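Local coordinates for beta-lactamase/D-alanine Carboxypeptidase (Yersinia pestis, PDB 3RJU), which probably hydrolyses beta-lactams or acyl-D-alanyl-D-alanine peptides, as a serine hydrolase of the beta-lactamase and penicillin-binding protein family, at residues T6-I17 and M338-L349; V29-N38 and Q237-D247. All blocks are in the same frame, centred on the assembly; numbering follows the deposited sequence. Where two conformers were deposited one is given.

Contact 1 of 2, residues T6-I17 and M338-L349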
# COMPACT_ATOMS: atom_id res chain seq x y z
N THR A 6 -17.31 -20.53 -3.60
CA THR A 6 -16.18 -19.62 -3.39
C THR A 6 -14.82 -20.31 -3.47
O THR A 6 -13.93 -19.85 -4.17
CB THR A 6 -16.29 -18.92 -2.03
OG1 THR A 6 -17.61 -18.39 -1.88
CG2 THR A 6 -15.28 -17.80 -1.92
N SER A 7 -14.66 -21.39 -2.71
CA SER A 7 -13.42 -22.15 -2.67
C SER A 7 -13.05 -22.69 -4.08
O SER A 7 -11.89 -22.61 -4.53
CB SER A 7 -13.61 -23.31 -1.69
OG SER A 7 -12.45 -24.08 -1.61
N GLN A 8 -14.03 -23.26 -4.76
CA GLN A 8 -13.79 -23.79 -6.11
C GLN A 8 -13.41 -22.69 -7.12
O GLN A 8 -12.58 -22.91 -8.02
CB GLN A 8 -14.99 -24.63 -6.59
CG GLN A 8 -15.18 -25.98 -5.88
CD GLN A 8 -15.82 -25.86 -4.49
OE1 GLN A 8 -16.24 -24.78 -4.08
NE2 GLN A 8 -15.92 -26.98 -3.78
N ILE A 9 -14.02 -21.51 -7.00
CA ILE A 9 -13.65 -20.41 -7.88
C ILE A 9 -12.20 -19.97 -7.60
O ILE A 9 -11.40 -19.76 -8.53
CB ILE A 9 -14.63 -19.23 -7.74
CG1 ILE A 9 -16.02 -19.62 -8.28
CG2 ILE A 9 -14.08 -17.98 -8.46
CD1 ILE A 9 -17.15 -18.64 -7.90
N VAL A 10 -11.85 -19.86 -6.32
CA VAL A 10 -10.48 -19.52 -5.98
C VAL A 10 -9.51 -20.53 -6.59
O VAL A 10 -8.47 -20.16 -7.15
CB VAL A 10 -10.28 -19.38 -4.46
CG1 VAL A 10 -8.79 -19.21 -4.12
CG2 VAL A 10 -11.08 -18.19 -3.92
N ASP A 11 -9.87 -21.81 -6.49
CA ASP A 11 -9.03 -22.87 -7.06
C ASP A 11 -8.89 -22.84 -8.58
O ASP A 11 -7.95 -23.40 -9.12
CB ASP A 11 -9.56 -24.24 -6.64
CG ASP A 11 -9.33 -24.54 -5.18
OD1 ASP A 11 -8.45 -23.89 -4.57
OD2 ASP A 11 -10.03 -25.43 -4.66
N GLN A 12 -9.84 -22.21 -9.26
CA GLN A 12 -9.72 -22.02 -10.70
C GLN A 12 -8.55 -21.09 -11.07
O GLN A 12 -8.04 -21.14 -12.19
CB GLN A 12 -11.01 -21.44 -11.29
CG GLN A 12 -12.21 -22.37 -11.24
CD GLN A 12 -13.49 -21.61 -11.57
OE1 GLN A 12 -13.44 -20.50 -12.11
NE2 GLN A 12 -14.63 -22.18 -11.24
N TYR A 13 -8.12 -20.25 -10.12
CA TYR A 13 -7.14 -19.20 -10.39
C TYR A 13 -5.85 -19.30 -9.62
O TYR A 13 -4.81 -18.87 -10.11
CB TYR A 13 -7.75 -17.81 -10.13
CG TYR A 13 -8.75 -17.45 -11.20
CD1 TYR A 13 -8.35 -16.82 -12.37
CD2 TYR A 13 -10.10 -17.81 -11.08
CE1 TYR A 13 -9.23 -16.53 -13.37
CE2 TYR A 13 -11.01 -17.51 -12.09
CZ TYR A 13 -10.56 -16.86 -13.23
OH TYR A 13 -11.44 -16.57 -14.25
N ALA A 14 -5.91 -19.81 -8.39
CA ALA A 14 -4.79 -19.63 -7.46
C ALA A 14 -3.48 -20.24 -7.98
O ALA A 14 -2.43 -19.58 -8.00
CB ALA A 14 -5.12 -20.20 -6.08
N GLU A 15 -3.53 -21.50 -8.40
CA GLU A 15 -2.32 -22.14 -8.88
C GLU A 15 -1.81 -21.48 -10.17
O GLU A 15 -0.60 -21.37 -10.39
CB GLU A 15 -2.52 -23.65 -9.06
CG GLU A 15 -1.20 -24.39 -8.97
CD GLU A 15 -1.36 -25.89 -8.96
OE1 GLU A 15 -0.61 -26.56 -8.21
OE2 GLU A 15 -2.23 -26.40 -9.70
N HIS A 16 -2.73 -21.01 -11.01
CA HIS A 16 -2.30 -20.29 -12.22
C HIS A 16 -1.54 -19.01 -11.89
O HIS A 16 -0.54 -18.71 -12.54
CB HIS A 16 -3.49 -19.96 -13.12
CG HIS A 16 -4.06 -21.15 -13.82
ND1 HIS A 16 -3.28 -22.16 -14.32
CD2 HIS A 16 -5.34 -21.48 -14.11
CE1 HIS A 16 -4.06 -23.08 -14.88
NE2 HIS A 16 -5.31 -22.68 -14.77
N ILE A 17 -2.02 -18.26 -10.89
CA ILE A 17 -1.34 -17.04 -10.48
C ILE A 17 0.05 -17.37 -9.96
O ILE A 17 1.03 -16.69 -10.29
CB ILE A 17 -2.16 -16.30 -9.41
CG1 ILE A 17 -3.48 -15.82 -10.01
CG2 ILE A 17 -1.36 -15.11 -8.83
CD1 ILE A 17 -4.52 -15.37 -8.97
N MSE A 338 0.78 -11.48 -12.05
CA MSE A 338 0.12 -11.76 -10.80
C MSE A 338 -1.16 -10.94 -10.69
O MSE A 338 -2.24 -11.49 -10.47
CB MSE A 338 1.06 -11.45 -9.64
CG MSE A 338 0.43 -11.66 -8.26
SE MSE A 338 1.61 -11.08 -6.83
CE MSE A 338 1.35 -9.16 -7.02
N SER A 339 -1.07 -9.62 -10.89
CA SER A 339 -2.25 -8.77 -10.71
C SER A 339 -3.38 -9.02 -11.73
O SER A 339 -4.54 -8.97 -11.36
CB SER A 339 -1.86 -7.29 -10.66
OG SER A 339 -1.30 -6.86 -11.88
N ASP A 340 -3.04 -9.32 -12.98
CA ASP A 340 -4.08 -9.66 -13.96
C ASP A 340 -4.87 -10.89 -13.51
O ASP A 340 -6.10 -10.94 -13.64
CB ASP A 340 -3.49 -9.94 -15.34
CG ASP A 340 -3.08 -8.68 -16.11
OD1 ASP A 340 -3.44 -7.53 -15.72
OD2 ASP A 340 -2.40 -8.86 -17.15
N GLY A 341 -4.17 -11.89 -12.97
CA GLY A 341 -4.83 -13.09 -12.49
C GLY A 341 -5.77 -12.80 -11.32
O GLY A 341 -6.87 -13.33 -11.25
N VAL A 342 -5.32 -11.95 -10.40
CA VAL A 342 -6.19 -11.53 -9.30
C VAL A 342 -7.44 -10.81 -9.82
O VAL A 342 -8.55 -11.07 -9.36
CB VAL A 342 -5.42 -10.66 -8.28
CG1 VAL A 342 -6.39 -9.93 -7.34
CG2 VAL A 342 -4.42 -11.52 -7.49
N ASN A 343 -7.27 -9.92 -10.79
CA ASN A 343 -8.42 -9.19 -11.32
C ASN A 343 -9.43 -10.13 -11.96
O ASN A 343 -10.64 -9.97 -11.80
CB ASN A 343 -7.98 -8.09 -12.29
CG ASN A 343 -7.23 -6.97 -11.60
OD1 ASN A 343 -7.46 -6.69 -10.41
ND2 ASN A 343 -6.31 -6.32 -12.34
N GLN A 344 -8.92 -11.13 -12.68
CA GLN A 344 -9.81 -12.11 -13.27
C GLN A 344 -10.50 -12.98 -12.23
O GLN A 344 -11.67 -13.33 -12.39
CB GLN A 344 -9.05 -12.97 -14.28
CG GLN A 344 -8.63 -12.15 -15.48
CD GLN A 344 -7.71 -12.90 -16.40
OE1 GLN A 344 -7.65 -14.13 -16.38
NE2 GLN A 344 -6.98 -12.16 -17.23
N LEU A 345 -9.78 -13.32 -11.16
CA LEU A 345 -10.40 -14.01 -10.03
C LEU A 345 -11.54 -13.16 -9.45
O LEU A 345 -12.64 -13.66 -9.21
CB LEU A 345 -9.36 -14.32 -8.95
CG LEU A 345 -9.88 -14.84 -7.59
CD1 LEU A 345 -10.73 -16.11 -7.74
CD2 LEU A 345 -8.71 -15.08 -6.66
N VAL A 346 -11.27 -11.88 -9.22
CA VAL A 346 -12.28 -10.98 -8.67
C VAL A 346 -13.50 -10.94 -9.61
O VAL A 346 -14.65 -10.96 -9.16
CB VAL A 346 -11.71 -9.56 -8.43
CG1 VAL A 346 -12.82 -8.57 -8.15
CG2 VAL A 346 -10.72 -9.59 -7.26
N ALA A 347 -13.24 -10.93 -10.91
CA ALA A 347 -14.33 -10.89 -11.89
C ALA A 347 -15.21 -12.14 -11.79
O ALA A 347 -16.44 -12.05 -11.93
CB ALA A 347 -13.77 -10.75 -13.31
N GLU A 348 -14.60 -13.29 -11.55
CA GLU A 348 -15.39 -14.51 -11.38
C GLU A 348 -16.16 -14.48 -10.04
O GLU A 348 -17.32 -14.89 -9.98
CB GLU A 348 -14.52 -15.76 -11.49
CG GLU A 348 -15.33 -17.09 -11.48
CD GLU A 348 -16.29 -17.23 -12.66
OE1 GLU A 348 -16.00 -16.67 -13.74
OE2 GLU A 348 -17.33 -17.92 -12.51
N LEU A 349 -15.52 -13.97 -8.99
CA LEU A 349 -16.16 -13.92 -7.68
C LEU A 349 -17.39 -13.01 -7.65
O LEU A 349 -18.33 -13.28 -6.92
CB LEU A 349 -15.17 -13.53 -6.58
CG LEU A 349 -14.07 -14.53 -6.25
CD1 LEU A 349 -13.01 -13.86 -5.38
CD2 LEU A 349 -14.61 -15.80 -5.56
O HOH W 1 -17.10 -20.72 -12.08
O HOH W 2 -10.74 -15.08 -16.69
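Helices 6-17 and 338-349 run antiparallel, their axes 179° apart in direction and 9.5 Å apart at closest approach, with Y13 over L345 at the middle of the interface. The Y13 side chain is a knob in the hole formed by G341, Q344, L345 and E348. Its ring lies flat on the opposing helix: L345 CA stands 3.9 Å from the ring centroid, only 9° off the normal, a CH-pi contact, while Y13 CE1 lies 3.7 Å from Q344 CB. These are the N- and C-terminal helices that pack side by side on one face of the central antiparallel sheet, consistent with the beta-lactamase-type fold, in which the terminal helices cover one face of the sheet. At one end I17 CD1 rests on bare backbone, 3.7 Å from G341 C. At the other end a chi1 of -68° sets I9 CG1 beside the backbone N and turns CG2 to the other helix, 3.4 Å from E348 CG and 3.7 Å from L349 CD2. Two waters bridge polar side chains at the edge of the interface, one joining Q12 NE2 to E348 OE2 and another Y13 OH to Q344 OE1, while E348 OE1 makes a salt bridge with K351.

Contact 2 of 2, residues V29-N38 and Q237-D247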
# COMPACT_ATOMS: atom_id res chain seq x y z
N VAL A 29 -5.05 -14.45 -0.09
CA VAL A 29 -6.10 -14.30 0.89
C VAL A 29 -7.31 -13.75 0.18
O VAL A 29 -7.24 -12.66 -0.41
CB VAL A 29 -5.70 -13.31 2.02
CG1 VAL A 29 -6.87 -13.12 3.00
CG2 VAL A 29 -4.45 -13.80 2.74
N VAL A 30 -8.42 -14.48 0.25
CA VAL A 30 -9.65 -14.07 -0.40
C VAL A 30 -10.74 -13.92 0.64
O VAL A 30 -11.00 -14.85 1.42
CB VAL A 30 -10.09 -15.10 -1.47
CG1 VAL A 30 -11.40 -14.67 -2.15
CG2 VAL A 30 -9.00 -15.30 -2.52
N ILE A 31 -11.40 -12.76 0.66
CA ILE A 31 -12.56 -12.56 1.52
C ILE A 31 -13.74 -12.32 0.62
O ILE A 31 -13.70 -11.46 -0.24
CB ILE A 31 -12.40 -11.35 2.46
CG1 ILE A 31 -11.24 -11.58 3.43
CG2 ILE A 31 -13.71 -11.10 3.24
CD1 ILE A 31 -10.84 -10.37 4.28
N ASP A 32 -14.81 -13.10 0.81
CA ASP A 32 -16.01 -12.95 -0.01
C ASP A 32 -17.19 -13.10 0.93
O ASP A 32 -17.59 -14.21 1.27
CB ASP A 32 -16.02 -14.01 -1.11
CG ASP A 32 -17.19 -13.86 -2.07
OD1 ASP A 32 -18.27 -13.35 -1.66
OD2 ASP A 32 -17.05 -14.28 -3.23
N ASN A 33 -17.73 -11.97 1.38
CA ASN A 33 -18.78 -11.96 2.40
C ASN A 33 -18.36 -12.79 3.61
O ASN A 33 -17.41 -12.44 4.30
CB ASN A 33 -20.11 -12.43 1.81
CG ASN A 33 -21.31 -12.10 2.71
OD1 ASN A 33 -21.22 -11.28 3.63
ND2 ASN A 33 -22.43 -12.76 2.44
N ASN A 34 -19.05 -13.90 3.88
CA ASN A 34 -18.70 -14.70 5.05
C ASN A 34 -17.58 -15.72 4.82
O ASN A 34 -17.18 -16.42 5.76
CB ASN A 34 -19.93 -15.41 5.61
CG ASN A 34 -20.97 -14.44 6.05
OD1 ASN A 34 -20.71 -13.57 6.87
ND2 ASN A 34 -22.16 -14.55 5.47
N GLN A 35 -17.09 -15.80 3.59
CA GLN A 35 -16.09 -16.80 3.23
C GLN A 35 -14.70 -16.21 3.30
O GLN A 35 -14.46 -15.10 2.80
CB GLN A 35 -16.32 -17.31 1.80
CG GLN A 35 -17.69 -17.88 1.55
CD GLN A 35 -18.12 -18.82 2.64
OE1 GLN A 35 -17.49 -19.85 2.87
NE2 GLN A 35 -19.18 -18.46 3.35
N VAL A 36 -13.79 -16.93 3.93
CA VAL A 36 -12.37 -16.61 3.84
C VAL A 36 -11.65 -17.82 3.26
O VAL A 36 -11.74 -18.93 3.80
CB VAL A 36 -11.78 -16.25 5.22
CG1 VAL A 36 -10.25 -16.06 5.12
CG2 VAL A 36 -12.47 -15.00 5.78
N VAL A 37 -10.94 -17.61 2.16
CA VAL A 37 -10.22 -18.69 1.49
C VAL A 37 -8.76 -18.29 1.43
O VAL A 37 -8.41 -17.23 0.92
CB VAL A 37 -10.76 -18.97 0.07
CG1 VAL A 37 -9.99 -20.13 -0.59
CG2 VAL A 37 -12.25 -19.28 0.10
N ASN A 38 -7.90 -19.14 2.00
CA ASN A 38 -6.46 -18.93 1.99
C ASN A 38 -5.78 -20.00 1.16
O ASN A 38 -6.14 -21.17 1.26
CB ASN A 38 -5.91 -18.99 3.42
CG ASN A 38 -6.28 -17.78 4.23
OD1 ASN A 38 -5.82 -16.67 3.95
ND2 ASN A 38 -7.10 -17.98 5.25
N GLN A 237 -5.20 -10.17 6.25
CA GLN A 237 -6.60 -10.58 6.18
C GLN A 237 -7.45 -9.70 7.11
O GLN A 237 -8.51 -9.19 6.73
CB GLN A 237 -6.79 -12.05 6.58
CG GLN A 237 -8.23 -12.49 6.56
CD GLN A 237 -8.46 -13.78 7.35
OE1 GLN A 237 -7.61 -14.68 7.35
NE2 GLN A 237 -9.61 -13.88 8.02
N HIS A 238 -6.99 -9.54 8.35
CA HIS A 238 -7.73 -8.75 9.33
C HIS A 238 -7.87 -7.28 8.90
O HIS A 238 -8.93 -6.69 9.07
CB HIS A 238 -7.09 -8.86 10.72
CG HIS A 238 -7.12 -10.26 11.27
ND1 HIS A 238 -8.28 -11.00 11.34
CD2 HIS A 238 -6.13 -11.04 11.76
CE1 HIS A 238 -8.00 -12.19 11.85
NE2 HIS A 238 -6.71 -12.24 12.11
N TRP A 239 -6.80 -6.72 8.33
CA TRP A 239 -6.83 -5.34 7.86
C TRP A 239 -7.83 -5.18 6.71
O TRP A 239 -8.67 -4.27 6.71
CB TRP A 239 -5.44 -4.87 7.41
CG TRP A 239 -5.39 -3.40 7.18
CD1 TRP A 239 -5.25 -2.44 8.12
CD2 TRP A 239 -5.50 -2.72 5.92
NE1 TRP A 239 -5.28 -1.19 7.54
CE2 TRP A 239 -5.42 -1.34 6.19
CE3 TRP A 239 -5.65 -3.14 4.60
CZ2 TRP A 239 -5.49 -0.37 5.18
CZ3 TRP A 239 -5.72 -2.19 3.60
CH2 TRP A 239 -5.63 -0.81 3.90
N MSE A 240 -7.74 -6.08 5.74
CA MSE A 240 -8.59 -5.99 4.57
C MSE A 240 -10.07 -6.16 4.95
O MSE A 240 -10.95 -5.52 4.37
CB MSE A 240 -8.17 -7.05 3.55
CG MSE A 240 -8.95 -6.96 2.26
SE MSE A 240 -8.15 -7.97 0.79
CE MSE A 240 -8.44 -9.77 1.47
N GLN A 241 -10.34 -7.00 5.94
CA GLN A 241 -11.71 -7.30 6.36
C GLN A 241 -12.48 -6.04 6.78
O GLN A 241 -13.70 -5.98 6.63
CB GLN A 241 -11.71 -8.32 7.52
CG GLN A 241 -13.12 -8.73 8.02
CD GLN A 241 -13.90 -9.50 6.98
OE1 GLN A 241 -13.67 -10.69 6.78
NE2 GLN A 241 -14.80 -8.81 6.28
N GLN A 242 -11.78 -5.04 7.30
CA GLN A 242 -12.50 -3.84 7.78
C GLN A 242 -13.17 -3.04 6.67
O GLN A 242 -14.01 -2.18 6.94
CB GLN A 242 -11.67 -2.92 8.71
CG GLN A 242 -10.18 -3.15 8.79
CD GLN A 242 -9.38 -1.85 8.91
OE1 GLN A 242 -9.59 -1.02 9.81
NE2 GLN A 242 -8.46 -1.67 8.00
N PHE A 243 -12.82 -3.32 5.41
CA PHE A 243 -13.47 -2.64 4.29
C PHE A 243 -14.71 -3.37 3.76
O PHE A 243 -15.41 -2.85 2.90
CB PHE A 243 -12.49 -2.41 3.13
CG PHE A 243 -11.30 -1.56 3.51
CD1 PHE A 243 -11.35 -0.18 3.39
CD2 PHE A 243 -10.15 -2.15 4.01
CE1 PHE A 243 -10.26 0.60 3.75
CE2 PHE A 243 -9.06 -1.37 4.38
CZ PHE A 243 -9.11 0.00 4.23
N LEU A 244 -14.98 -4.55 4.29
CA LEU A 244 -15.95 -5.47 3.69
C LEU A 244 -16.97 -5.88 4.73
O LEU A 244 -16.61 -6.21 5.85
CB LEU A 244 -15.22 -6.73 3.20
CG LEU A 244 -14.07 -6.46 2.24
CD1 LEU A 244 -13.33 -7.76 1.89
CD2 LEU A 244 -14.61 -5.79 0.98
N ALA A 245 -18.24 -5.89 4.35
CA ALA A 245 -19.28 -6.36 5.27
C ALA A 245 -19.33 -7.89 5.32
O ALA A 245 -19.07 -8.58 4.33
CB ALA A 245 -20.64 -5.80 4.88
N SER A 246 -19.72 -8.41 6.47
CA SER A 246 -20.01 -9.83 6.64
C SER A 246 -21.17 -9.97 7.60
O SER A 246 -21.75 -8.98 8.03
CB SER A 246 -18.79 -10.57 7.20
OG SER A 246 -18.54 -10.18 8.55
N ASP A 247 -21.52 -11.19 7.96
CA ASP A 247 -22.60 -11.34 8.93
C ASP A 247 -22.12 -10.83 10.29
O ASP A 247 -22.90 -10.29 11.07
CB ASP A 247 -23.06 -12.80 9.04
CG ASP A 247 -23.83 -13.27 7.82
OD1 ASP A 247 -24.11 -12.46 6.92
OD2 ASP A 247 -24.18 -14.47 7.76
O HOH W 3 -16.56 -9.78 4.19
O HOH W 4 -15.56 -12.66 6.40
O HOH W 5 -23.40 -10.33 4.96
O HOH W 6 -5.31 -15.15 5.93
O HOH W 7 -7.52 -17.17 8.02
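With CG1 beside the backbone N (chi1 -64°) and CD1 extended, I31 sends CD1 into the 237-241 helix and leaves CG2 for L244; M240, bent at chi3 (68°), swings its methyl CE back to meet that CD1. I31 belongs to the beta hairpin 25-42 at one edge of the central antiparallel sheet of the beta-lactamase-type fold, and M240 to the helix 233-241 that covers it together with the chain that leaves the helix. I31 CD1 touches M240 CE at 3.7 Å, and its CG2 lies 3.6 Å from L244 CD1, beside the amide of Q241. M240 is modelled as selenomethionine, and it also packs on M313, M315 and F324 of the neighbouring strands. One turn earlier in the helix, the extended chain of Q237 runs across V29 CG1 and places its amide against V36 CG1. Q237 OE1 accepts from two waters that also reach the amide of N38, one of those bonds, to N38 ND2, being weak.

At the hairpin's type II' turn, D32 to Q35, water joins the two segments as well: N33 O accepts from two waters, one held also by Q241 NE2 and A245 O, the other by Q241 OE1. The Q241 amide is thus gripped at both ends, and its NE2 additionally donates to L244 O from above the carbonyl plane. Beyond this, the D247 backbone N donates to N34 OD1 at 2.7 Å, an almost straight bond of 164° lying in the carbonyl plane of the N34 amide.

Contacts 1 and 2 lie about 15 Å apart, centre to centre, and the hairpin strands 25-32 and 35-42 of the eight-stranded antiparallel sheet, which carry one side of contact 2, also lie against the helix pair of contact 1. That pair packs on one face, where V10 and L349 meet V30; the side chains of V29 and I31 point to the other. The sheet edge therefore lies between the helix pair on one face and a helix end with its following loop on the other. Along the chain the order is 6-17, 29-38, 237-247, 338-349, which nests contact 2 inside the loop that contact 1 closes. Contact 1 brings the two chain ends together, while contact 2 joins the early hairpin to polypeptide returning from the long middle part, which has more helix than strand.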